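Local structure of serpin-ZX (Arabidopsis thaliana, 3LE2) at residues E192-P204 / V382-H393. The protein inhibits the cysteine protease metacaspase-9 by covalent trapping after cleavage of its reactive center loop, and limits RD21A activity, helping control programmed cell death. Residues are numbered along the deposited sequence; the frame is centred on the assembly and turned at random.
Sequences EFHLLDGNKVTAP and VLFIGQVVDPLH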
loop_
_atom_site.group_PDB
_atom_site.type_symbol
_atom_site.label_atom_id
_atom_site.label_comp_id
_atom_site.label_asym_id
_atom_site.label_seq_id
_atom_site.Cartn_x
_atom_site.Cartn_y
_atom_site.Cartn_z
ATOM N N GLU A 192 -5.258 -20.258 -18.478
ATOM C CA GLU A 192 -6.486 -19.469 -18.439
ATOM C C GLU A 192 -6.722 -18.765 -17.099
ATOM O O GLU A 192 -6.724 -19.396 -16.040
ATOM C CB GLU A 192 -7.696 -20.346 -18.792
ATOM C CG GLU A 192 -7.667 -20.887 -20.232
ATOM C CD GLU A 192 -7.411 -19.796 -21.288
ATOM O OE1 GLU A 192 -8.329 -18.984 -21.551
ATOM O OE2 GLU A 192 -6.298 -19.753 -21.867
ATOM N N PHE A 193 -6.923 -17.453 -17.156
ATOM C CA PHE A 193 -7.358 -16.696 -15.989
ATOM C C PHE A 193 -8.849 -16.394 -16.153
ATOM O O PHE A 193 -9.296 -15.982 -17.226
ATOM C CB PHE A 193 -6.546 -15.403 -15.847
ATOM C CG PHE A 193 -6.840 -14.636 -14.585
ATOM C CD1 PHE A 193 -6.053 -14.801 -13.455
ATOM C CD2 PHE A 193 -7.907 -13.756 -14.527
ATOM C CE1 PHE A 193 -6.329 -14.105 -12.304
ATOM C CE2 PHE A 193 -8.188 -13.057 -13.375
ATOM C CZ PHE A 193 -7.404 -13.229 -12.263
ATOM N N HIS A 194 -9.622 -16.610 -15.100
ATOM C CA HIS A 194 -11.066 -16.428 -15.191
ATOM C C HIS A 194 -11.455 -15.051 -14.675
ATOM O O HIS A 194 -11.367 -14.777 -13.469
ATOM C CB HIS A 194 -11.817 -17.531 -14.415
ATOM C CG HIS A 194 -11.558 -18.911 -14.934
ATOM N ND1 HIS A 194 -10.399 -19.605 -14.659
ATOM C CD2 HIS A 194 -12.297 -19.719 -15.730
ATOM C CE1 HIS A 194 -10.434 -20.780 -15.262
ATOM N NE2 HIS A 194 -11.576 -20.875 -15.917
ATOM N N LEU A 195 -11.877 -14.191 -15.598
ATOM C CA LEU A 195 -12.290 -12.827 -15.283
ATOM C C LEU A 195 -13.637 -12.802 -14.555
ATOM O O LEU A 195 -14.452 -13.708 -14.708
ATOM C CB LEU A 195 -12.385 -12.010 -16.566
ATOM C CG LEU A 195 -11.294 -11.016 -16.973
ATOM C CD1 LEU A 195 -9.893 -11.485 -16.666
ATOM C CD2 LEU A 195 -11.433 -10.711 -18.466
ATOM N N LEU A 196 -13.868 -11.763 -13.762
ATOM C CA LEU A 196 -15.136 -11.615 -13.049
ATOM C C LEU A 196 -16.338 -11.440 -14.000
ATOM O O LEU A 196 -17.470 -11.793 -13.659
ATOM C CB LEU A 196 -15.061 -10.435 -12.068
ATOM C CG LEU A 196 -14.133 -10.587 -10.855
ATOM C CD1 LEU A 196 -13.939 -9.251 -10.122
ATOM C CD2 LEU A 196 -14.660 -11.667 -9.905
ATOM N N ASP A 197 -16.097 -10.886 -15.183
ATOM C CA ASP A 197 -17.184 -10.691 -16.145
ATOM C C ASP A 197 -17.622 -11.996 -16.825
ATOM O O ASP A 197 -18.433 -11.975 -17.748
ATOM C CB ASP A 197 -16.834 -9.613 -17.190
ATOM C CG ASP A 197 -15.680 -10.009 -18.087
ATOM O OD1 ASP A 197 -15.265 -11.190 -18.052
ATOM O OD2 ASP A 197 -15.187 -9.130 -18.836
ATOM N N GLY A 198 -17.084 -13.124 -16.372
ATOM C CA GLY A 198 -17.479 -14.414 -16.912
ATOM C C GLY A 198 -16.570 -14.971 -17.999
ATOM O O GLY A 198 -16.571 -16.175 -18.253
ATOM N N ASN A 199 -15.796 -14.107 -18.647
ATOM C CA ASN A 199 -14.868 -14.550 -19.676
ATOM C C ASN A 199 -13.528 -15.023 -19.113
ATOM O O ASN A 199 -13.224 -14.818 -17.936
ATOM C CB ASN A 199 -14.625 -13.422 -20.680
ATOM C CG ASN A 199 -15.914 -12.767 -21.146
ATOM O OD1 ASN A 199 -15.971 -11.548 -21.326
ATOM N ND2 ASN A 199 -16.961 -13.573 -21.332
ATOM N N LYS A 200 -12.736 -15.655 -19.975
ATOM C CA LYS A 200 -11.403 -16.129 -19.637
ATOM C C LYS A 200 -10.391 -15.433 -20.555
ATOM O O LYS A 200 -10.761 -14.936 -21.622
ATOM C CB LYS A 200 -11.300 -17.652 -19.825
ATOM C CG LYS A 200 -12.262 -18.499 -18.994
ATOM C CD LYS A 200 -13.640 -18.617 -19.639
ATOM C CE LYS A 200 -14.460 -19.780 -19.049
ATOM N NZ LYS A 200 -14.784 -19.642 -17.591
ATOM N N VAL A 201 -9.124 -15.412 -20.141
ATOM C CA VAL A 201 -8.028 -14.854 -20.936
ATOM C C VAL A 201 -6.764 -15.679 -20.724
ATOM O O VAL A 201 -6.583 -16.274 -19.662
ATOM C CB VAL A 201 -7.726 -13.386 -20.568
ATOM C CG1 VAL A 201 -8.846 -12.468 -21.058
ATOM C CG2 VAL A 201 -7.490 -13.238 -19.053
ATOM N N THR A 202 -5.893 -15.720 -21.729
ATOM C CA THR A 202 -4.673 -16.521 -21.647
ATOM C C THR A 202 -3.514 -15.685 -21.119
ATOM O O THR A 202 -3.236 -14.602 -21.631
ATOM C CB THR A 202 -4.292 -17.112 -23.019
ATOM O OG1 THR A 202 -5.345 -17.970 -23.470
ATOM C CG2 THR A 202 -3.014 -17.920 -22.914
ATOM N N ALA A 203 -2.833 -16.191 -20.099
ATOM C CA ALA A 203 -1.804 -15.417 -19.421
ATOM C C ALA A 203 -0.667 -16.307 -18.893
ATOM O O ALA A 203 -0.864 -17.502 -18.658
ATOM C CB ALA A 203 -2.436 -14.604 -18.282
ATOM N N PRO A 204 0.533 -15.727 -18.723
ATOM C CA PRO A 204 1.676 -16.456 -18.154
ATOM C C PRO A 204 1.489 -16.764 -16.655
ATOM O O PRO A 204 1.357 -15.847 -15.841
ATOM C CB PRO A 204 2.860 -15.483 -18.338
ATOM C CG PRO A 204 2.326 -14.292 -19.088
ATOM C CD PRO A 204 0.847 -14.318 -19.021
ATOM N N VAL A 382 1.693 -2.584 7.029
ATOM C CA VAL A 382 1.321 -2.958 5.656
ATOM C C VAL A 382 1.766 -1.904 4.633
ATOM O O VAL A 382 1.318 -0.765 4.698
ATOM C CB VAL A 382 -0.212 -3.151 5.559
ATOM C CG1 VAL A 382 -0.672 -3.370 4.104
ATOM C CG2 VAL A 382 -0.655 -4.290 6.492
ATOM N N LEU A 383 2.643 -2.278 3.696
ATOM C CA LEU A 383 3.067 -1.356 2.624
ATOM C C LEU A 383 2.047 -1.199 1.509
ATOM O O LEU A 383 1.853 -0.100 1.001
ATOM C CB LEU A 383 4.386 -1.794 1.982
ATOM C CG LEU A 383 5.647 -1.522 2.785
ATOM C CD1 LEU A 383 5.698 -2.494 3.979
ATOM C CD2 LEU A 383 6.860 -1.686 1.892
ATOM N N PHE A 384 1.436 -2.308 1.097
ATOM C CA PHE A 384 0.533 -2.297 -0.056
ATOM C C PHE A 384 -0.644 -3.215 0.178
ATOM O O PHE A 384 -0.488 -4.292 0.754
ATOM C CB PHE A 384 1.240 -2.802 -1.329
ATOM C CG PHE A 384 2.343 -1.910 -1.830
ATOM C CD1 PHE A 384 2.053 -0.678 -2.403
ATOM C CD2 PHE A 384 3.670 -2.325 -1.770
ATOM C CE1 PHE A 384 3.071 0.136 -2.888
ATOM C CE2 PHE A 384 4.689 -1.514 -2.247
ATOM C CZ PHE A 384 4.388 -0.277 -2.805
ATOM N N ILE A 385 -1.812 -2.784 -0.288
ATOM C CA ILE A 385 -2.971 -3.654 -0.457
ATOM C C ILE A 385 -3.432 -3.523 -1.908
ATOM O O ILE A 385 -3.396 -2.436 -2.482
ATOM C CB ILE A 385 -4.136 -3.254 0.472
ATOM C CG1 ILE A 385 -3.685 -3.252 1.930
ATOM C CG2 ILE A 385 -5.354 -4.181 0.266
ATOM C CD1 ILE A 385 -4.737 -2.740 2.897
ATOM N N GLY A 386 -3.853 -4.627 -2.513
ATOM C CA GLY A 386 -4.280 -4.576 -3.900
ATOM C C GLY A 386 -5.180 -5.732 -4.290
ATOM O O GLY A 386 -5.408 -6.668 -3.515
ATOM N N GLN A 387 -5.695 -5.664 -5.505
ATOM C CA GLN A 387 -6.435 -6.774 -6.072
ATOM C C GLN A 387 -5.956 -6.980 -7.496
ATOM O O GLN A 387 -5.754 -6.014 -8.230
ATOM C CB GLN A 387 -7.932 -6.494 -6.056
ATOM C CG GLN A 387 -8.446 -5.497 -7.094
ATOM C CD GLN A 387 -9.961 -5.507 -7.143
ATOM O OE1 GLN A 387 -10.608 -6.106 -6.277
ATOM N NE2 GLN A 387 -10.541 -4.867 -8.163
ATOM N N VAL A 388 -5.750 -8.241 -7.864
ATOM C CA VAL A 388 -5.427 -8.620 -9.234
ATOM C C VAL A 388 -6.682 -9.245 -9.817
ATOM O O VAL A 388 -7.072 -10.354 -9.434
ATOM C CB VAL A 388 -4.252 -9.632 -9.282
ATOM C CG1 VAL A 388 -3.913 -10.002 -10.712
ATOM C CG2 VAL A 388 -3.026 -9.049 -8.599
ATOM N N VAL A 389 -7.349 -8.506 -10.700
ATOM C CA VAL A 389 -8.569 -8.995 -11.343
ATOM C C VAL A 389 -8.324 -9.285 -12.813
ATOM O O VAL A 389 -9.137 -9.934 -13.461
ATOM C CB VAL A 389 -9.761 -8.015 -11.184
ATOM C CG1 VAL A 389 -10.219 -7.951 -9.720
ATOM C CG2 VAL A 389 -9.403 -6.624 -11.715
ATOM N N ASP A 390 -7.197 -8.812 -13.330
ATOM C CA ASP A 390 -6.819 -9.057 -14.719
ATOM C C ASP A 390 -5.311 -8.910 -14.881
ATOM O O ASP A 390 -4.808 -7.796 -14.981
ATOM C CB ASP A 390 -7.550 -8.083 -15.648
ATOM C CG ASP A 390 -7.026 -8.122 -17.074
ATOM O OD1 ASP A 390 -6.149 -8.961 -17.394
ATOM O OD2 ASP A 390 -7.492 -7.297 -17.877
ATOM N N PRO A 391 -4.593 -10.044 -14.925
ATOM C CA PRO A 391 -3.130 -10.117 -14.984
ATOM C C PRO A 391 -2.576 -9.526 -16.270
ATOM O O PRO A 391 -1.387 -9.212 -16.317
ATOM C CB PRO A 391 -2.847 -11.617 -15.016
ATOM C CG PRO A 391 -4.137 -12.292 -14.802
ATOM C CD PRO A 391 -5.219 -11.354 -15.144
ATOM N N LEU A 392 -3.411 -9.392 -17.299
ATOM C CA LEU A 392 -2.923 -8.951 -18.605
ATOM C C LEU A 392 -2.860 -7.439 -18.722
ATOM O O LEU A 392 -2.348 -6.894 -19.706
ATOM C CB LEU A 392 -3.782 -9.522 -19.739
ATOM C CG LEU A 392 -3.477 -10.970 -20.126
ATOM C CD1 LEU A 392 -4.282 -11.414 -21.356
ATOM C CD2 LEU A 392 -1.993 -11.115 -20.370
ATOM N N HIS A 393 -3.396 -6.755 -17.723
ATOM C CA HIS A 393 -3.345 -5.310 -17.733
ATOM C C HIS A 393 -2.774 -4.797 -16.431
ATOM O O HIS A 393 -2.293 -5.571 -15.606
ATOM C CB HIS A 393 -4.730 -4.725 -17.997
ATOM C CG HIS A 393 -5.247 -5.019 -19.369
ATOM N ND1 HIS A 393 -6.046 -6.109 -19.645
ATOM C CD2 HIS A 393 -5.067 -4.376 -20.547
ATOM C CE1 HIS A 393 -6.344 -6.118 -20.933
ATOM N NE2 HIS A 393 -5.761 -5.080 -21.502
ATOM O OXT HIS A 393 -2.769 -3.598 -16.187
HETATM O O HOH W 1 -11.783 -9.931 -13.496
#
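Phe-193 lays one face of its ring against Pro-391, and this packing joins the hairpin of residues 192-204 to the C-terminal tail. Phe-193 CB starts 4.1 Å from Pro-391 CG. With CG anti to the backbone N (chi1 -174°), the ring lies flat against the proline: CG and CD2 rest on both Pro-391 CD and CG, CD1 meets Pro-391 CG at 3.4 Å, CE1 lies nearest that same carbon, and Pro-391 CD stands 3.6 Å from the ring centroid, 11° off the normal, a CH-pi contact over the face. Farther out, CE2 reaches the carbonyl oxygen of Val-389 at 3.3 Å, and CZ lies about equally near the oxygens of Val-389 and Val-388. The Val-389 oxygen also touches CD1 of Leu-195 and accepts from a water at 2.6 Å; the same water accepts from the N-H of Leu-196, bridging backbones that form no direct hydrogen bond. One residue on from the proline, Leu-392 sets its methyls against the second strand of the hairpin, CD1 3.4 Å from Thr-202 O and close to Val-201 CB, CD2 4.1 Å from Ala-203 CB. Asp-390 holds the tail in shape: OD1 accepts from Leu-392 N in an Asx turn, while OD2 accepts a hydrogen bond from ND1 of the terminal His-393 at 2.6 Å, on its syn side but out of the carboxylate plane. In the serpin fold the contact thus joins the tail leaving strand 382-388, which pairs antiparallel with strand 370-376 and packs Ile-385 and Gln-387 on helix 5-25, to hairpin 189-207, whose second strand pairs with strand 277-289.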